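Local coordinates for SWD1-like protein (Myceliophthora thermophila, PDB 6E29), which probably serves, through its WD-repeat beta-propeller domain, as a subunit of the COMPASS complex that methylates histone H3, at residues 93-96 with 97-100; 51-54 with 55-58; 152-155 with 156-160. All blocks are in the same frame, centred on the assembly; numbering follows the deposited sequence.

Contact 1: 93-96 with 97-100; sequences LWDL and QDGK
Asp95 holds its CG anti to the backbone N (chi1 -177°), which carries the carboxylate forward over the turn, while Asp98 sets its CG between N and the carbonyl carbon (chi1 44°) and leans back across Asp95. The first torsion brings Asp95 OD1 2.9 Å from Gln97 N, closing an Asx turn in which the Gln97 N-H meets the oxygen from above the carboxylate plane. The second puts Asp98 OD1 only 3.2 Å from Asp95 OD2, the two side chains crossing at about a right angle. Their like charges are probably eased by Arg80, salt-bridged to Asp95 OD1, and Lys100 NZ, in a long (3.9 Å) salt bridge with Asp98 OD2; Lys100 N weakly hydrogen-bonds Asp98 OD1 at 3.3 Å. The turn joins the third and fourth strands of a propeller blade just after the Trp-Asp pair that names WD repeats. Gly99, with positive phi, and Lys100 both face Asp95, a G1 beta bulge. Backbone bonds run from Asp95 N to Lys100 O (2.8 Å) and from Lys100 N to Asp95 O (3.0 Å). Trp94 turns a ring edge to the chain, CE3 4.0 Å from Gly99 O, and hydrogen-bonds through NE1 to Ser84 OG.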
loop_
_atom_site.group_PDB
_atom_site.type_symbol
_atom_site.label_atom_id
_atom_site.label_comp_id
_atom_site.label_asym_id
_atom_site.label_seq_id
_atom_site.Cartn_x
_atom_site.Cartn_y
_atom_site.Cartn_z
ATOM N N LEU B 93 15.054 -5.900 4.247
ATOM C CA LEU B 93 15.098 -6.520 2.935
ATOM C C LEU B 93 15.645 -7.923 3.117
ATOM O O LEU B 93 16.820 -8.096 3.489
ATOM C CB LEU B 93 15.976 -5.778 1.935
ATOM C CG LEU B 93 15.795 -6.439 0.559
ATOM C CD1 LEU B 93 14.398 -6.268 0.105
ATOM C CD2 LEU B 93 16.709 -5.794 -0.433
ATOM N N TRP B 94 14.776 -8.912 2.891
ATOM C CA TRP B 94 15.106 -10.327 2.979
ATOM C C TRP B 94 15.606 -10.822 1.629
ATOM O O TRP B 94 15.055 -10.463 0.579
ATOM C CB TRP B 94 13.868 -11.146 3.396
ATOM C CG TRP B 94 13.302 -10.725 4.690
ATOM C CD1 TRP B 94 12.281 -9.841 4.894
ATOM C CD2 TRP B 94 13.745 -11.134 5.988
ATOM N NE1 TRP B 94 12.046 -9.684 6.243
ATOM C CE2 TRP B 94 12.931 -10.472 6.938
ATOM C CE3 TRP B 94 14.730 -12.032 6.444
ATOM C CZ2 TRP B 94 13.078 -10.669 8.318
ATOM C CZ3 TRP B 94 14.882 -12.216 7.816
ATOM C CH2 TRP B 94 14.065 -11.536 8.736
ATOM N N ASP B 95 16.625 -11.661 1.661
ATOM C CA ASP B 95 17.043 -12.446 0.508
ATOM C C ASP B 95 16.413 -13.842 0.660
ATOM O O ASP B 95 16.777 -14.613 1.560
ATOM C CB ASP B 95 18.572 -12.483 0.446
ATOM C CG ASP B 95 19.120 -13.225 -0.771
ATOM O OD1 ASP B 95 18.338 -13.823 -1.545
ATOM O OD2 ASP B 95 20.363 -13.201 -0.933
ATOM N N LEU B 96 15.415 -14.132 -0.174
ATOM C CA LEU B 96 14.734 -15.421 -0.097
ATOM C C LEU B 96 15.522 -16.526 -0.760
ATOM O O LEU B 96 15.152 -17.698 -0.611
ATOM C CB LEU B 96 13.360 -15.338 -0.737
ATOM C CG LEU B 96 12.485 -14.259 -0.112
ATOM C CD1 LEU B 96 11.098 -14.279 -0.735
ATOM C CD2 LEU B 96 12.424 -14.411 1.400
ATOM N N GLN B 97 16.599 -16.198 -1.481
ATOM C CA GLN B 97 17.455 -17.268 -1.981
ATOM C C GLN B 97 18.074 -18.073 -0.837
ATOM O O GLN B 97 18.243 -19.292 -0.964
ATOM C CB GLN B 97 18.534 -16.697 -2.892
ATOM C CG GLN B 97 19.570 -17.693 -3.309
ATOM C CD GLN B 97 20.534 -17.100 -4.296
ATOM O OE1 GLN B 97 21.699 -16.846 -3.976
ATOM N NE2 GLN B 97 20.046 -16.840 -5.505
ATOM N N ASP B 98 18.367 -17.418 0.307
ATOM C CA ASP B 98 18.972 -18.058 1.473
ATOM C C ASP B 98 18.297 -17.723 2.811
ATOM O O ASP B 98 18.822 -18.118 3.867
ATOM C CB ASP B 98 20.461 -17.677 1.551
ATOM C CG ASP B 98 20.687 -16.192 1.294
ATOM O OD1 ASP B 98 19.686 -15.434 1.267
ATOM O OD2 ASP B 98 21.851 -15.788 1.103
ATOM N N GLY B 99 17.168 -17.006 2.814
ATOM C CA GLY B 99 16.526 -16.595 4.060
ATOM C C GLY B 99 17.250 -15.513 4.833
ATOM O O GLY B 99 16.973 -15.314 6.019
ATOM N N LYS B 100 18.187 -14.817 4.198
ATOM C CA LYS B 100 19.087 -13.900 4.884
ATOM C C LYS B 100 18.423 -12.534 5.052
ATOM O O LYS B 100 17.696 -12.073 4.169
ATOM C CB LYS B 100 20.394 -13.745 4.091
ATOM C CG LYS B 100 21.652 -14.374 4.702
ATOM C CD LYS B 100 21.678 -15.900 4.576
ATOM C CE LYS B 100 23.111 -16.413 4.759
ATOM N NZ LYS B 100 23.357 -17.759 4.146
#

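Contact 2: 51-54 with 55-58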
loop_
_atom_site.group_PDB
_atom_site.type_symbol
_atom_site.label_atom_id
_atom_site.label_comp_id
_atom_site.label_asym_id
_atom_site.label_seq_id
_atom_site.Cartn_x
_atom_site.Cartn_y
_atom_site.Cartn_z
ATOM N N ILE B 51 6.487 -17.235 4.337
ATOM C CA ILE B 51 6.466 -17.427 2.896
ATOM C C ILE B 51 5.732 -18.742 2.664
ATOM O O ILE B 51 6.224 -19.794 3.072
ATOM C CB ILE B 51 7.885 -17.495 2.318
ATOM C CG1 ILE B 51 8.688 -16.225 2.701
ATOM C CG2 ILE B 51 7.826 -17.812 0.830
ATOM C CD1 ILE B 51 7.881 -14.907 2.410
ATOM N N TRP B 52 4.552 -18.681 2.031
ATOM C CA TRP B 52 3.764 -19.877 1.709
ATOM C C TRP B 52 4.022 -20.291 0.271
ATOM O O TRP B 52 3.903 -19.477 -0.642
ATOM C CB TRP B 52 2.271 -19.611 1.870
ATOM C CG TRP B 52 1.853 -19.206 3.218
ATOM C CD1 TRP B 52 1.882 -17.942 3.763
ATOM C CD2 TRP B 52 1.294 -20.060 4.215
ATOM N NE1 TRP B 52 1.395 -17.977 5.055
ATOM C CE2 TRP B 52 0.999 -19.256 5.338
ATOM C CE3 TRP B 52 0.988 -21.425 4.257
ATOM C CZ2 TRP B 52 0.452 -19.785 6.493
ATOM C CZ3 TRP B 52 0.428 -21.925 5.380
ATOM C CH2 TRP B 52 0.173 -21.111 6.492
ATOM N N ASP B 53 4.377 -21.560 0.073
ATOM C CA ASP B 53 4.435 -22.154 -1.256
ATOM C C ASP B 53 3.005 -22.457 -1.708
ATOM O O ASP B 53 2.352 -23.326 -1.129
ATOM C CB ASP B 53 5.287 -23.417 -1.178
ATOM C CG ASP B 53 5.546 -24.056 -2.523
ATOM O OD1 ASP B 53 6.666 -24.571 -2.732
ATOM O OD2 ASP B 53 4.637 -24.068 -3.373
ATOM N N LEU B 54 2.524 -21.774 -2.768
ATOM C CA LEU B 54 1.112 -21.911 -3.170
ATOM C C LEU B 54 0.816 -23.261 -3.816
ATOM O O LEU B 54 -0.329 -23.711 -3.804
ATOM C CB LEU B 54 0.698 -20.774 -4.115
ATOM C CG LEU B 54 0.843 -19.441 -3.390
ATOM C CD1 LEU B 54 0.404 -18.274 -4.238
ATOM C CD2 LEU B 54 0.038 -19.528 -2.094
ATOM N N GLU B 55 1.820 -24.009 -4.254
ATOM C CA GLU B 55 1.531 -25.327 -4.840
ATOM C C GLU B 55 0.950 -26.363 -3.840
ATOM O O GLU B 55 -0.049 -27.027 -4.119
ATOM C CB GLU B 55 2.784 -25.897 -5.512
ATOM C CG GLU B 55 2.720 -27.392 -5.780
ATOM C CD GLU B 55 1.918 -27.725 -7.023
ATOM O OE1 GLU B 55 1.106 -26.881 -7.452
ATOM O OE2 GLU B 55 2.101 -28.833 -7.569
ATOM N N THR B 56 1.602 -26.474 -2.687
ATOM C CA THR B 56 1.303 -27.387 -1.569
ATOM C C THR B 56 0.516 -26.653 -0.487
ATOM O O THR B 56 -0.060 -27.283 0.406
ATOM C CB THR B 56 2.720 -27.676 -1.010
ATOM O OG1 THR B 56 3.523 -26.495 -0.984
ATOM C CG2 THR B 56 3.438 -28.764 -1.805
ATOM N N MET B 57 0.508 -25.326 -0.545
ATOM C CA MET B 57 -0.146 -24.481 0.450
ATOM C C MET B 57 0.469 -24.649 1.829
ATOM O O MET B 57 -0.204 -24.414 2.833
ATOM C CB MET B 57 -1.663 -24.740 0.527
ATOM C CG MET B 57 -2.452 -24.314 -0.678
ATOM S SD MET B 57 -2.138 -22.615 -1.198
ATOM C CE MET B 57 -2.600 -21.658 0.241
ATOM N N GLY B 58 1.739 -25.078 1.897
ATOM C CA GLY B 58 2.474 -25.137 3.137
ATOM C C GLY B 58 3.469 -23.978 3.288
ATOM O O GLY B 58 3.695 -23.179 2.384
#
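Asp53 and Glu55 lie side by side and point the same way, their carboxylate planes turned 38° from each other, and the end of the Asp53 side chain takes the bond that shapes the turn: Glu55 N donates to Asp53 OD2 at 3.0 Å, nearly in line with the carboxylate C-O bond, as in an Asx turn. Thr56 crosses Asp53 obliquely. Its hydroxyl, set between the backbone N and the carbonyl carbon, comes within 3.4 Å of Asp53 O, a weak hydrogen bond, and the same carbonyl takes a second, bent and weak one from Met57 N at 2.8 Å. On the other side of the turn Met57 doubles back through bends at both chi2 (-51°) and chi3 (-60°), bringing SD 3.9 Å from Leu54 CD2. Leu54 also touches Leu40 of the neighbouring strand, and Met57 reaches Asn21 and Ile23 of strand 19-23, in the adjacent blade. Trp52 presents its ring edge to the turn, CE3 standing 3.5 Å from Met57 O near the ring plane. Asp53 N donates to Gly58 O at 2.9 Å where the chain enters the fourth strand of this WD-repeat blade. Met57 takes the left-handed helical conformation, with positive phi, at the corner of the turn. The chemistry implies a division of labour: the Asp53 carboxylate fixes the first half of the turn through one well-formed bond, whereas the backbone carbonyl of Asp53 holds the second half by weak ones, helped by apolar packing.

Contact 3: 152-155 with 156-160; sequences PKRT and STETD
The backbone runs extended through Arg154 and Thr155, then bends at Ser156, Thr157 and Glu158 in a compact turn that deflects the chain. Glu158 sends its side chain back across the extended limb. With CG between the backbone N and the carbonyl carbon (chi1 72°) and the rest of the chain stretched out, its carboxylate lands against Arg154, CD being 3.5 Å from Arg154 CB. Each oxygen then finds its own donor. OE1 accepts Thr155 N at 2.8 Å on its anti side, and OE2 accepts Arg154 NH1 at 3.0 Å on its syn side, a salt bridge made in the guanidinium plane although the two flat groups stand 88° apart. These bonds hold the carboxylate at two points and should limit its rotation. Thr155 OG1 packs 3.2 Å from Glu158 CB and receives a weak bond of 3.3 Å from Thr157 N, an ST turn. The bond from Thr155 N to Glu158 OE1 resembles the glutamate half of a capping box, though no helix follows directly. This surface loop leads out from strand 144-147, and helix 161-171 returns alongside it: Arg154 NE forms a salt bridge with Asp171 at the far end of that helix, Thr159 OG1 bonds to Gln167, and Asp160, the N-cap, bonds to Ala162 N where the helix begins.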
loop_
_atom_site.group_PDB
_atom_site.type_symbol
_atom_site.label_atom_id
_atom_site.label_comp_id
_atom_site.label_asym_id
_atom_site.label_seq_id
_atom_site.Cartn_x
_atom_site.Cartn_y
_atom_site.Cartn_z
ATOM N N PRO B 152 4.589 21.250 -0.719
ATOM C CA PRO B 152 5.456 22.087 -1.569
ATOM C C PRO B 152 6.214 23.138 -0.771
ATOM O O PRO B 152 5.828 23.557 0.331
ATOM C CB PRO B 152 4.460 22.763 -2.525
ATOM C CG PRO B 152 3.206 21.935 -2.462
ATOM C CD PRO B 152 3.163 21.399 -1.069
ATOM N N LYS B 153 7.307 23.588 -1.357
ATOM C CA LYS B 153 8.170 24.538 -0.681
ATOM C C LYS B 153 7.608 25.948 -0.861
ATOM O O LYS B 153 7.374 26.397 -1.986
ATOM C CB LYS B 153 9.596 24.459 -1.216
ATOM C CG LYS B 153 10.618 24.884 -0.171
ATOM C CD LYS B 153 10.459 24.068 1.117
ATOM C CE LYS B 153 11.788 23.951 1.884
ATOM N NZ LYS B 153 12.098 25.205 2.688
ATOM N N ARG B 154 7.404 26.642 0.239
ATOM C CA ARG B 154 7.021 28.060 0.102
ATOM C C ARG B 154 8.242 28.934 -0.166
ATOM O O ARG B 154 9.367 28.597 0.213
ATOM C CB ARG B 154 6.317 28.540 1.362
ATOM C CG ARG B 154 4.949 27.828 1.564
ATOM C CD ARG B 154 4.171 28.547 2.629
ATOM N NE ARG B 154 2.990 27.832 3.049
ATOM C CZ ARG B 154 1.808 27.988 2.492
ATOM N NH1 ARG B 154 1.669 28.839 1.494
ATOM N NH2 ARG B 154 0.768 27.307 2.972
ATOM N N THR B 155 8.007 30.073 -0.825
ATOM C CA THR B 155 9.066 31.044 -1.053
ATOM C C THR B 155 9.392 31.806 0.227
ATOM O O THR B 155 8.609 31.891 1.170
ATOM C CB THR B 155 8.704 32.047 -2.147
ATOM O OG1 THR B 155 7.951 33.120 -1.578
ATOM C CG2 THR B 155 7.940 31.407 -3.292
ATOM N N SER B 156 10.595 32.363 0.251
ATOM C CA SER B 156 11.040 33.120 1.406
ATOM C C SER B 156 10.241 34.406 1.638
ATOM O O SER B 156 10.195 34.911 2.769
ATOM C CB SER B 156 12.533 33.455 1.218
ATOM O OG SER B 156 12.916 34.471 2.106
ATOM N N THR B 157 9.648 34.972 0.592
ATOM C CA THR B 157 9.009 36.274 0.697
ATOM C C THR B 157 7.476 36.210 0.754
ATOM O O THR B 157 6.839 37.270 0.902
ATOM C CB THR B 157 9.403 37.162 -0.487
ATOM O OG1 THR B 157 9.231 36.422 -1.698
ATOM C CG2 THR B 157 10.857 37.675 -0.368
ATOM N N GLU B 158 6.879 35.019 0.633
ATOM C CA GLU B 158 5.430 34.962 0.376
ATOM C C GLU B 158 4.576 35.175 1.626
ATOM O O GLU B 158 3.377 35.473 1.488
ATOM C CB GLU B 158 5.074 33.633 -0.318
ATOM C CG GLU B 158 5.156 32.429 0.544
ATOM C CD GLU B 158 4.567 31.184 -0.149
ATOM O OE1 GLU B 158 5.244 30.534 -1.001
ATOM O OE2 GLU B 158 3.390 30.863 0.172
ATOM N N THR B 159 5.158 35.113 2.829
ATOM C CA THR B 159 4.393 35.261 4.059
ATOM C C THR B 159 5.009 36.298 4.987
ATOM O O THR B 159 6.222 36.299 5.230
ATOM C CB THR B 159 4.270 33.906 4.754
ATOM O OG1 THR B 159 3.651 32.982 3.855
ATOM C CG2 THR B 159 3.458 34.024 6.038
ATOM N N ASP B 160 4.171 37.198 5.497
ATOM C CA ASP B 160 4.655 38.153 6.479
ATOM C C ASP B 160 5.323 37.444 7.654
ATOM O O ASP B 160 4.853 36.386 8.107
ATOM C CB ASP B 160 3.506 39.028 6.980
ATOM C CG ASP B 160 4.016 40.254 7.700
ATOM O OD1 ASP B 160 4.145 41.321 7.062
ATOM O OD2 ASP B 160 4.317 40.139 8.899
#

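Overall arrangement
From the N terminus the chain meets contact 2 first, closing the hairpin between strands 48-53 and 58-64, then contact 1, which closes the equivalent hairpin between 90-95 and 100-106 in the next blade of the seven-bladed propeller. The two turns neighbour each other on one side of the propeller, their centres about 17 Å apart, without touching. Contact 3 comes later and shapes the loop after strand 144-147, which helps join two further blades and lies along helix 161-171. Its centre lies about 46 Å from that of contact 1 and about 55 Å from that of contact 2, across the chain's centre from the latter. All three follow in series, and none nests within or crosses another.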